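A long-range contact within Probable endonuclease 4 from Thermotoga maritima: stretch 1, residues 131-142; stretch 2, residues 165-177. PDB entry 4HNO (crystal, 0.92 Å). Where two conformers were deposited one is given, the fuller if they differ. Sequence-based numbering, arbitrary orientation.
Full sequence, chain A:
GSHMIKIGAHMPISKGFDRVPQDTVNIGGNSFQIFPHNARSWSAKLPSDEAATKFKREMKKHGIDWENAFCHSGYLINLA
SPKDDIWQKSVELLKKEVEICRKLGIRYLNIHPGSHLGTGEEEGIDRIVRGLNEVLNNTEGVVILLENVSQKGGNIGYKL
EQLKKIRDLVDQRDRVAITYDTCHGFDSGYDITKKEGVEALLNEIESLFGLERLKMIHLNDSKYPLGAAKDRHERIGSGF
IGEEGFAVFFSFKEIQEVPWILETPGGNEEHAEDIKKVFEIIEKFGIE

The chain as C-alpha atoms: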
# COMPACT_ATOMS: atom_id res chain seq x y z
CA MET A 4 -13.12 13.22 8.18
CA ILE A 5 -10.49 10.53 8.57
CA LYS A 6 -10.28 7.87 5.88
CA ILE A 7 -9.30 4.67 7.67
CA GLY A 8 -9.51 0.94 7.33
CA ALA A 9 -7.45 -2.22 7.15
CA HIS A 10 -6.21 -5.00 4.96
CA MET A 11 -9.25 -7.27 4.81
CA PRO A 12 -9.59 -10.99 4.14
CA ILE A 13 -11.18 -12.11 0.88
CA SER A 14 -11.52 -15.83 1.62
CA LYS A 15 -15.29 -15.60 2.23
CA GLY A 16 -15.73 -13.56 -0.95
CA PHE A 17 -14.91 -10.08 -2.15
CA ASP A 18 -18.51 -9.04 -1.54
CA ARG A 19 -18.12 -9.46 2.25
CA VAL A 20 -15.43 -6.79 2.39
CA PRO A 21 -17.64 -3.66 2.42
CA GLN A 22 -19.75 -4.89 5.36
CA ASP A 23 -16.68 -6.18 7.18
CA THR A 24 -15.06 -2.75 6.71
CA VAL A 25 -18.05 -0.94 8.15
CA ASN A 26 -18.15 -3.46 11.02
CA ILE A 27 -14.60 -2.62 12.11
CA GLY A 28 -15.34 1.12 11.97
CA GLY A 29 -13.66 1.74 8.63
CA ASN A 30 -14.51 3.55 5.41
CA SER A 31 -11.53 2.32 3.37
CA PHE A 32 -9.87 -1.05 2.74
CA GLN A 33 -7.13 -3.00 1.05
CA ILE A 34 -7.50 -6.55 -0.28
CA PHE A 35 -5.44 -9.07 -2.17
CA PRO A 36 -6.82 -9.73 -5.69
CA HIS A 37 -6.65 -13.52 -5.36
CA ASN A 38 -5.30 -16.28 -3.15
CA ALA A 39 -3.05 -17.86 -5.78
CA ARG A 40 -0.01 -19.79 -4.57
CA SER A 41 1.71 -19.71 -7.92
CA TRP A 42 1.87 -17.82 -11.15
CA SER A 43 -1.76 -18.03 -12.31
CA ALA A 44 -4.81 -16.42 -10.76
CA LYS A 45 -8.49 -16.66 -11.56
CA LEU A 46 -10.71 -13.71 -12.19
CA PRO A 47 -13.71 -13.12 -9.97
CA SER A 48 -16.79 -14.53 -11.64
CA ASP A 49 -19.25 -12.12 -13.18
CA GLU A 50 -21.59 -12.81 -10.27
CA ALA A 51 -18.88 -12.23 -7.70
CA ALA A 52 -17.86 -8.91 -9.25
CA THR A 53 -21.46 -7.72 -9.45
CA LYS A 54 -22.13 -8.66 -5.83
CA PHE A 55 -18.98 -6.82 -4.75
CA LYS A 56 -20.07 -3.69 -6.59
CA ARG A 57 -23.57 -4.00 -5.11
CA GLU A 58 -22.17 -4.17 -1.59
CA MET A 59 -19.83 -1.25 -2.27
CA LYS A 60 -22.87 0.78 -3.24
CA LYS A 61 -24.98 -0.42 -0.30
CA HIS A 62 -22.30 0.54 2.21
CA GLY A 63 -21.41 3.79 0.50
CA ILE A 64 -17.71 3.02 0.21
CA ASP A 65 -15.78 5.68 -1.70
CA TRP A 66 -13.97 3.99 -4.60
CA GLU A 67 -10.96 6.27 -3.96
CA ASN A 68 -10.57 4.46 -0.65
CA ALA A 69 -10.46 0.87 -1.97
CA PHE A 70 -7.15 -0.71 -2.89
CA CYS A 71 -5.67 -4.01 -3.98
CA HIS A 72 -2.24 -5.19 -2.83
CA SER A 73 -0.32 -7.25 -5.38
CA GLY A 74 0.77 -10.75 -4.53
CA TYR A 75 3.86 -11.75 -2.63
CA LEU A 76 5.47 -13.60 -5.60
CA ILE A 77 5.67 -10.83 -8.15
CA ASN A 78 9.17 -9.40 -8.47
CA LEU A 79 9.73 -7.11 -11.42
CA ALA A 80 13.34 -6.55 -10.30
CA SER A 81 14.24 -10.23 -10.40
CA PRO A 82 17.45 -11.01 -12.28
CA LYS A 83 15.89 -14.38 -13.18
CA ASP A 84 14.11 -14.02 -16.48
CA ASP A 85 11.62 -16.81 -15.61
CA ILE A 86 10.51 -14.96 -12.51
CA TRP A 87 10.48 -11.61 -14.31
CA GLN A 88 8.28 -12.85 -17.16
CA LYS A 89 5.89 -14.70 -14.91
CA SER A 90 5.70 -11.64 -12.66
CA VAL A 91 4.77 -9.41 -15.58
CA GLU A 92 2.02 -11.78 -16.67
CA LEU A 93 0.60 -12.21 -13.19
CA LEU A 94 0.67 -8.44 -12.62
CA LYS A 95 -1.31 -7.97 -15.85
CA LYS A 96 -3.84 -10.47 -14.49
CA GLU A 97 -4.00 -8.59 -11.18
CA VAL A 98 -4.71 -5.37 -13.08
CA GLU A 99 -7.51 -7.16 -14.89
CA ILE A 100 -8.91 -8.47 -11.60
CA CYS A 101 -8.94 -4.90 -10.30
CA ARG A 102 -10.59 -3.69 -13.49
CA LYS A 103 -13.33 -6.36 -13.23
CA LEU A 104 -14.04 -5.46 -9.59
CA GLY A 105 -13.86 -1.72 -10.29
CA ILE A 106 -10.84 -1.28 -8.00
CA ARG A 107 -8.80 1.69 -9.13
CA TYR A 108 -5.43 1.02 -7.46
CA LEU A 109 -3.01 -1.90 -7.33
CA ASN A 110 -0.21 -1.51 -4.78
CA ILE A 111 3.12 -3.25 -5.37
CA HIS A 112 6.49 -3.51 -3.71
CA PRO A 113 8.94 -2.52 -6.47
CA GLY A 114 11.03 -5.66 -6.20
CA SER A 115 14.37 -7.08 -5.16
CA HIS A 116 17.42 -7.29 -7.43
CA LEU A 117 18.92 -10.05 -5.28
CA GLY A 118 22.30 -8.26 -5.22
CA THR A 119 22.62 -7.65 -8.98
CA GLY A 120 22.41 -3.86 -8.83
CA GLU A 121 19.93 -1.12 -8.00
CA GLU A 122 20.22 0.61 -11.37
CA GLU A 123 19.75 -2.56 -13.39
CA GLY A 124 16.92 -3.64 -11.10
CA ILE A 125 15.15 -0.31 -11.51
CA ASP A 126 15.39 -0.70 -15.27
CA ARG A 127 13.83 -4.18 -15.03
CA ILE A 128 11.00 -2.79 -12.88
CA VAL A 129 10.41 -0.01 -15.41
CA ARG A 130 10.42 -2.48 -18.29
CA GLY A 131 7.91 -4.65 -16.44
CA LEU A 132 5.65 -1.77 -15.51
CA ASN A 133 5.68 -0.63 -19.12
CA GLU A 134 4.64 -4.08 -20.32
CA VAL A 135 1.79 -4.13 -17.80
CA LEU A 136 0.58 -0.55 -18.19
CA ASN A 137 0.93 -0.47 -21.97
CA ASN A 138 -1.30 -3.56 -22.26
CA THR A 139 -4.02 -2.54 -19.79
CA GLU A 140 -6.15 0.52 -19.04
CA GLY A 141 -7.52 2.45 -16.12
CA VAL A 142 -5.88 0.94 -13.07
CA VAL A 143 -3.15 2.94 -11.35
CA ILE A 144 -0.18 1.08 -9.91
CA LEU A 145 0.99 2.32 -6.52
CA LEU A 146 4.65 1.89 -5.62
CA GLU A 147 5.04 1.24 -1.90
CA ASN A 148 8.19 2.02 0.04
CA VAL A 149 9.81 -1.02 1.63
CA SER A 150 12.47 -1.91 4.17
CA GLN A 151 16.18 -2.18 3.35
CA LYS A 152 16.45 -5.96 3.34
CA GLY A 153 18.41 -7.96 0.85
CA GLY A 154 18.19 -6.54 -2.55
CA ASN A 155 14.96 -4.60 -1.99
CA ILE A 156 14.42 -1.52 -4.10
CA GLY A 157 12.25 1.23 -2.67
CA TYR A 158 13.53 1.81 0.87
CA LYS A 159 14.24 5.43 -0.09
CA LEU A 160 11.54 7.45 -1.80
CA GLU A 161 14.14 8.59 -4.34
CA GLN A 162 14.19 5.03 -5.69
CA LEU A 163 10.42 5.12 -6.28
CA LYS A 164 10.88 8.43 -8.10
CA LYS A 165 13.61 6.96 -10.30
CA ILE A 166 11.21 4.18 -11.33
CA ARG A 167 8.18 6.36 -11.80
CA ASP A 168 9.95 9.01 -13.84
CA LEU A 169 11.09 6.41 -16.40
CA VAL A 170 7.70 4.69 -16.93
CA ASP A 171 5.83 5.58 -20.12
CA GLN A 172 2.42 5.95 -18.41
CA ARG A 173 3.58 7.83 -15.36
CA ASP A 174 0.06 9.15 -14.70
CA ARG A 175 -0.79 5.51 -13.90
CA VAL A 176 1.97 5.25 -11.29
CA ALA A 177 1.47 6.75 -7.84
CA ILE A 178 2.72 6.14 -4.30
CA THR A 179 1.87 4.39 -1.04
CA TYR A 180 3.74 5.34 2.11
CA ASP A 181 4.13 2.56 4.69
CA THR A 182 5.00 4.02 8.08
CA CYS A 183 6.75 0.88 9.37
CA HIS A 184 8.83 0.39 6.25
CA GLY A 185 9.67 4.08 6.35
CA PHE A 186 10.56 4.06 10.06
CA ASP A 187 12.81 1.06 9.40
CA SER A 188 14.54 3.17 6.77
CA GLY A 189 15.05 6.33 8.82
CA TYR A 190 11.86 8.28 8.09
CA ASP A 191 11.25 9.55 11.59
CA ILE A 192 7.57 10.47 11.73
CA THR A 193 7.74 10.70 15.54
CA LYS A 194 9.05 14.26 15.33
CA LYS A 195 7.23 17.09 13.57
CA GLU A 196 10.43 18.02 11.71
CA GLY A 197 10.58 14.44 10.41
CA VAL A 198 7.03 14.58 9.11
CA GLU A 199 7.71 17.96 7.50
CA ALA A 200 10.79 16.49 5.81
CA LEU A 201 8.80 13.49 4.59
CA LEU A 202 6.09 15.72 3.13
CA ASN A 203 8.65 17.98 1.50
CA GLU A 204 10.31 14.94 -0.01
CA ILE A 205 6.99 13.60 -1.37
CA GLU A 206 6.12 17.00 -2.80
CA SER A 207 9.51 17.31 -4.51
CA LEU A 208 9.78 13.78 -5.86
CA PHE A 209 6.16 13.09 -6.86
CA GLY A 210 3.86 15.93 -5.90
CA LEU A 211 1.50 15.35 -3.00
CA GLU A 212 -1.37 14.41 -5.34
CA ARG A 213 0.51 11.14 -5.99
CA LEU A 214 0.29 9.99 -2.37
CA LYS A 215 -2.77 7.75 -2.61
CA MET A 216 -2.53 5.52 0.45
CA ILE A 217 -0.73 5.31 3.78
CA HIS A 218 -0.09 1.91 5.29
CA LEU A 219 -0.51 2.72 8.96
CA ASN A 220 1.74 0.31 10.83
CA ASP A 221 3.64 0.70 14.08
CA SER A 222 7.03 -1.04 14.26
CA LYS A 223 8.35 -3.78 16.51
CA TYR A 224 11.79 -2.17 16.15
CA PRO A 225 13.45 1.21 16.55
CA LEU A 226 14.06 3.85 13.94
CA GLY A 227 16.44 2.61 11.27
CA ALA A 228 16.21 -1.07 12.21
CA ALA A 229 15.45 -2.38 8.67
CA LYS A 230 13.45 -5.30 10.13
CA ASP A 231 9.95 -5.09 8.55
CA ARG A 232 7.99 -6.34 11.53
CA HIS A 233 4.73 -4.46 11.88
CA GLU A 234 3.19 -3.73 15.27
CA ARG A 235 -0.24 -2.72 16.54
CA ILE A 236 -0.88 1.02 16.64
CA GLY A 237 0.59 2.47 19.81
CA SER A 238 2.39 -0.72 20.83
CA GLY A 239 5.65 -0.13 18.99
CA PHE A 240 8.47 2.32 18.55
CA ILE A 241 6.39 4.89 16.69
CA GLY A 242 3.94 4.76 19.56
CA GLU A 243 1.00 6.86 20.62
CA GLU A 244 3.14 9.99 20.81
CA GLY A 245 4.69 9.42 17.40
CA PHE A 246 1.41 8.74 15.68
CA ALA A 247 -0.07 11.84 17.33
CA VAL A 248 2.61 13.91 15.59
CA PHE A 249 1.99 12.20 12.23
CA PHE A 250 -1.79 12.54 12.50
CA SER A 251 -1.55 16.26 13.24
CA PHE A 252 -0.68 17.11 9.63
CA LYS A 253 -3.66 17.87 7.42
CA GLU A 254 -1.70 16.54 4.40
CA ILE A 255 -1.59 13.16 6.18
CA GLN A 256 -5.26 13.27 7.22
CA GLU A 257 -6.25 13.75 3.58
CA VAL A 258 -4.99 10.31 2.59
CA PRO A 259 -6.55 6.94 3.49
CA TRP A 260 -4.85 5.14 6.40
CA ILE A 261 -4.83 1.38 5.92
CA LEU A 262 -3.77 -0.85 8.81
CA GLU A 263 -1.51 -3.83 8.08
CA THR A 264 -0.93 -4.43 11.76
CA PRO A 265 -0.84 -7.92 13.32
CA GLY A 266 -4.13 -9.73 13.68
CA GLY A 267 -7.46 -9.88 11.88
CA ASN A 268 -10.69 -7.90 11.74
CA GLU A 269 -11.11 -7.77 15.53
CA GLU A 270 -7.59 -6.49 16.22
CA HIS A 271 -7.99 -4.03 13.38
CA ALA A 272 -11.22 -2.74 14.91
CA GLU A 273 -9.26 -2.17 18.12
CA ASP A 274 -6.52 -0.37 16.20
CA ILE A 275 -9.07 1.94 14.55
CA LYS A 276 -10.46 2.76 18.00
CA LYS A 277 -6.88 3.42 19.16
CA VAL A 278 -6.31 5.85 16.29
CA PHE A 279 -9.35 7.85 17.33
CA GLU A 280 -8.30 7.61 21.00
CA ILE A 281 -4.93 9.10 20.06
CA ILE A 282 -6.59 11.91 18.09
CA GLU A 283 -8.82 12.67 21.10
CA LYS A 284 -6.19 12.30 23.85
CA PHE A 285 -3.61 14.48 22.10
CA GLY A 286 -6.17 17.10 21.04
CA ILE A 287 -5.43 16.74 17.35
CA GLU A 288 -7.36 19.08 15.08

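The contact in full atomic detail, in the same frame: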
# COMPACT_ATOMS: atom_id res chain seq x y z
N GLY A 131 9.07 -3.87 -16.82
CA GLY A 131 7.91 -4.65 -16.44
C GLY A 131 6.65 -3.81 -16.29
O GLY A 131 5.58 -4.20 -16.79
N LEU A 132 6.78 -2.67 -15.63
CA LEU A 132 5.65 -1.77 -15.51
C LEU A 132 5.17 -1.29 -16.87
O LEU A 132 3.98 -1.18 -17.10
CB LEU A 132 5.98 -0.58 -14.62
CG LEU A 132 6.14 -0.91 -13.14
CD1 LEU A 132 6.63 0.33 -12.40
CD2 LEU A 132 4.85 -1.44 -12.54
N ASN A 133 6.10 -1.02 -17.79
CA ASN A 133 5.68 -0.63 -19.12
C ASN A 133 4.90 -1.75 -19.80
O ASN A 133 3.88 -1.50 -20.44
CB ASN A 133 6.87 -0.22 -19.97
CG ASN A 133 7.38 1.15 -19.67
OD1 ASN A 133 6.65 2.02 -19.20
ND2 ASN A 133 8.66 1.37 -19.96
N GLU A 134 5.36 -2.99 -19.69
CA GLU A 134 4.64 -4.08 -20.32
C GLU A 134 3.24 -4.21 -19.73
O GLU A 134 2.28 -4.48 -20.45
CB GLU A 134 5.39 -5.40 -20.17
CG GLU A 134 6.62 -5.46 -21.00
CD GLU A 134 6.34 -5.12 -22.45
OE1 GLU A 134 5.46 -5.78 -23.06
OE2 GLU A 134 6.96 -4.17 -22.98
N VAL A 135 3.10 -4.03 -18.43
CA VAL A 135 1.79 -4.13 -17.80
C VAL A 135 0.90 -2.95 -18.18
O VAL A 135 -0.23 -3.14 -18.64
CB VAL A 135 1.93 -4.26 -16.29
CG1 VAL A 135 0.59 -4.21 -15.59
CG2 VAL A 135 2.69 -5.54 -15.92
N LEU A 136 1.40 -1.74 -17.96
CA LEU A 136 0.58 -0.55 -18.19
C LEU A 136 0.23 -0.39 -19.66
O LEU A 136 -0.88 0.02 -19.99
CB LEU A 136 1.28 0.68 -17.64
CG LEU A 136 1.40 0.70 -16.11
CD1 LEU A 136 2.29 1.85 -15.70
CD2 LEU A 136 0.05 0.78 -15.43
N ASN A 137 1.17 -0.68 -20.56
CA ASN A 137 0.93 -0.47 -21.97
C ASN A 137 0.03 -1.53 -22.59
O ASN A 137 -0.29 -1.43 -23.77
CB ASN A 137 2.25 -0.38 -22.75
CG ASN A 137 3.07 0.86 -22.42
OD1 ASN A 137 2.57 1.88 -21.94
ND2 ASN A 137 4.36 0.79 -22.72
N ASN A 138 -0.40 -2.51 -21.80
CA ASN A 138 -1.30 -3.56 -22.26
C ASN A 138 -2.56 -3.66 -21.41
O ASN A 138 -3.29 -4.65 -21.50
CB ASN A 138 -0.57 -4.90 -22.35
CG ASN A 138 0.39 -4.93 -23.49
OD1 ASN A 138 -0.01 -5.00 -24.65
ND2 ASN A 138 1.67 -4.83 -23.18
N THR A 139 -2.83 -2.62 -20.62
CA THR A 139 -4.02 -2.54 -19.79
C THR A 139 -4.49 -1.08 -19.80
O THR A 139 -3.78 -0.20 -20.26
CB THR A 139 -3.74 -2.96 -18.35
OG1 THR A 139 -2.75 -2.11 -17.78
CG2 THR A 139 -3.32 -4.42 -18.23
N GLU A 140 -5.66 -0.84 -19.24
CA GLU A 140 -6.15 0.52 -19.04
C GLU A 140 -6.73 0.71 -17.65
O GLU A 140 -7.17 -0.22 -17.01
CB GLU A 140 -7.22 0.90 -20.08
CG GLU A 140 -6.73 0.87 -21.51
CD GLU A 140 -5.64 1.87 -21.84
OE1 GLU A 140 -5.44 2.86 -21.10
OE2 GLU A 140 -4.97 1.69 -22.88
N GLY A 141 -6.71 1.97 -17.22
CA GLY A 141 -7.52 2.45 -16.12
C GLY A 141 -6.78 2.40 -14.79
O GLY A 141 -6.55 3.39 -14.11
N VAL A 142 -6.42 1.19 -14.38
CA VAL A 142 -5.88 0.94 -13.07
C VAL A 142 -4.56 1.67 -12.91
O VAL A 142 -3.73 1.67 -13.83
CB VAL A 142 -5.71 -0.58 -12.84
CG1 VAL A 142 -5.03 -0.88 -11.51
CG2 VAL A 142 -7.05 -1.29 -12.91
N LYS A 165 12.81 7.37 -9.16
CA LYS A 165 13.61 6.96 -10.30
C LYS A 165 12.80 6.02 -11.19
O LYS A 165 12.85 6.12 -12.42
CB LYS A 165 14.91 6.30 -9.86
CG LYS A 165 15.96 7.27 -9.36
CD LYS A 165 17.24 6.54 -8.97
CE LYS A 165 18.41 7.46 -8.80
NZ LYS A 165 18.34 8.23 -7.53
N ILE A 166 12.08 5.09 -10.58
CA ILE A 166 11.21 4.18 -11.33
C ILE A 166 10.11 4.96 -12.03
O ILE A 166 9.93 4.86 -13.25
CB ILE A 166 10.59 3.12 -10.39
CG1 ILE A 166 11.66 2.21 -9.79
CG2 ILE A 166 9.54 2.30 -11.14
CD1 ILE A 166 11.19 1.47 -8.55
N ARG A 167 9.35 5.72 -11.26
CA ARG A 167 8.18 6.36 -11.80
C ARG A 167 8.54 7.27 -12.97
O ARG A 167 7.84 7.30 -13.99
CB ARG A 167 7.47 7.17 -10.71
CG ARG A 167 6.30 7.95 -11.26
CD ARG A 167 5.41 8.56 -10.17
NE ARG A 167 4.30 9.17 -10.82
CZ ARG A 167 4.29 10.39 -11.31
NH1 ARG A 167 5.28 11.22 -11.06
NH2 ARG A 167 3.24 10.78 -12.02
N ASP A 168 9.63 8.02 -12.84
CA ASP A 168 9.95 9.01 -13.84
C ASP A 168 10.38 8.39 -15.18
O ASP A 168 10.35 9.06 -16.20
CB ASP A 168 11.00 9.97 -13.30
CG ASP A 168 10.44 10.96 -12.29
OD1 ASP A 168 9.21 10.96 -12.04
OD2 ASP A 168 11.25 11.75 -11.74
N LEU A 169 10.71 7.10 -15.18
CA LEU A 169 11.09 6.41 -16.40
C LEU A 169 9.92 5.68 -17.07
O LEU A 169 10.07 5.28 -18.22
CB LEU A 169 12.20 5.40 -16.12
CG LEU A 169 13.58 6.01 -15.87
CD1 LEU A 169 14.50 4.98 -15.23
CD2 LEU A 169 14.18 6.52 -17.18
N VAL A 170 8.82 5.46 -16.38
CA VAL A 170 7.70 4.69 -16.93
C VAL A 170 6.94 5.51 -17.97
O VAL A 170 6.71 6.70 -17.78
CB VAL A 170 6.78 4.24 -15.78
CG1 VAL A 170 5.45 3.66 -16.25
CG2 VAL A 170 7.49 3.23 -14.91
N ASP A 171 6.51 4.86 -19.05
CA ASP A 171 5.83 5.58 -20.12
C ASP A 171 4.53 6.24 -19.61
O ASP A 171 4.29 7.44 -19.82
CB ASP A 171 5.46 4.64 -21.27
CG ASP A 171 6.62 4.00 -21.97
OD1 ASP A 171 7.71 4.57 -21.98
OD2 ASP A 171 6.39 2.92 -22.58
N GLN A 172 3.72 5.48 -18.91
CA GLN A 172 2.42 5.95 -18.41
C GLN A 172 2.54 6.36 -16.95
O GLN A 172 1.92 5.78 -16.06
CB GLN A 172 1.33 4.91 -18.63
CG GLN A 172 1.08 4.68 -20.11
CD GLN A 172 -0.17 3.89 -20.40
OE1 GLN A 172 -1.26 4.21 -19.89
NE2 GLN A 172 -0.04 2.86 -21.20
N ARG A 173 3.32 7.41 -16.72
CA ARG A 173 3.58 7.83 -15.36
C ARG A 173 2.33 8.35 -14.66
O ARG A 173 2.29 8.32 -13.41
CB ARG A 173 4.73 8.79 -15.29
CG ARG A 173 4.54 10.02 -16.03
CD ARG A 173 5.79 10.87 -15.98
NE ARG A 173 5.57 12.05 -16.79
CZ ARG A 173 5.82 12.14 -18.09
NH1 ARG A 173 6.33 11.13 -18.77
NH2 ARG A 173 5.53 13.26 -18.73
N ASP A 174 1.30 8.77 -15.37
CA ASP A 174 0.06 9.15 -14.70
C ASP A 174 -0.65 7.94 -14.08
O ASP A 174 -1.53 8.10 -13.23
CB ASP A 174 -0.92 9.86 -15.66
CG ASP A 174 -0.45 11.21 -16.12
OD1 ASP A 174 0.53 11.73 -15.57
OD2 ASP A 174 -1.08 11.79 -17.03
N ARG A 175 -0.26 6.73 -14.49
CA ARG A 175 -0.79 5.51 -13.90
C ARG A 175 0.19 4.87 -12.92
O ARG A 175 0.06 3.70 -12.60
CB ARG A 175 -1.24 4.55 -14.98
CG ARG A 175 -2.49 5.04 -15.69
CD ARG A 175 -2.85 4.16 -16.87
NE ARG A 175 -3.16 2.81 -16.43
CZ ARG A 175 -3.01 1.72 -17.16
NH1 ARG A 175 -3.36 0.55 -16.65
NH2 ARG A 175 -2.54 1.80 -18.40
N VAL A 176 1.11 5.68 -12.39
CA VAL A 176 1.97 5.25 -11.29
C VAL A 176 1.84 6.30 -10.19
O VAL A 176 2.05 7.50 -10.43
CB VAL A 176 3.43 5.12 -11.73
CG1 VAL A 176 4.30 4.68 -10.56
CG2 VAL A 176 3.55 4.14 -12.87
N ALA A 177 1.53 5.86 -8.99
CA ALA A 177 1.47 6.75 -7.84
C ALA A 177 2.11 6.03 -6.65
O ALA A 177 2.84 5.06 -6.87
CB ALA A 177 0.05 7.27 -7.61
O HOH W 1 3.85 2.55 -19.22
O HOH W 2 9.76 3.93 -20.44

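Stretch 1 is the last turns of a helix and the loop after it; stretch 2 leaves a helix, loops past the end of stretch 1's helix, and enters a strand. The backbones run side by side, with CA atoms 6.1 Å apart at Asn133 and Val170 and 6.9 Å apart at Val142 and Arg175.

Leu132 opens the apolar layer: its CD1 lies 3.7 Å from Ile166 CG2 and 3.9 Å from Val170 CG2. Asn133 and Asn137 carry the polar flank. Asn133 OD1 accepts from the backbone Asp171 N (2.8 Å, nearly linear), satisfying an amide in a loop. One turn on from Leu132, Leu136 continues the apolar layer, CD1 meeting Val170 CG1 at 3.7 Å and Val176 CG2 at 3.9 Å. Asn137 uses both ends of its amide, ND2 donating to Asp171 OD2 and OD1 accepting from Gln172 NE2, each at 2.9 Å. Water 1 donates to Asn133 OD1 and Asn137 OD1 and accepts from Gln172 N.

Past the helix, the chain turns around Arg175, whose guanidinium reads mostly backbone oxygens. Arg175 NH2 donates to Leu136 O (2.9 Å) and Thr139 O (3.0 Å), and Arg175 NH1 to Thr139 OG1 (3.0 Å). Leu136 CD2 covers one face, Glu140 and Gly141 backbone the other. Arg175 NE donates to Val142 O (2.9 Å). Gln172 OE1 also accepts from Arg175 NH2 (3.1 Å), steadying the arginine from within its own stretch.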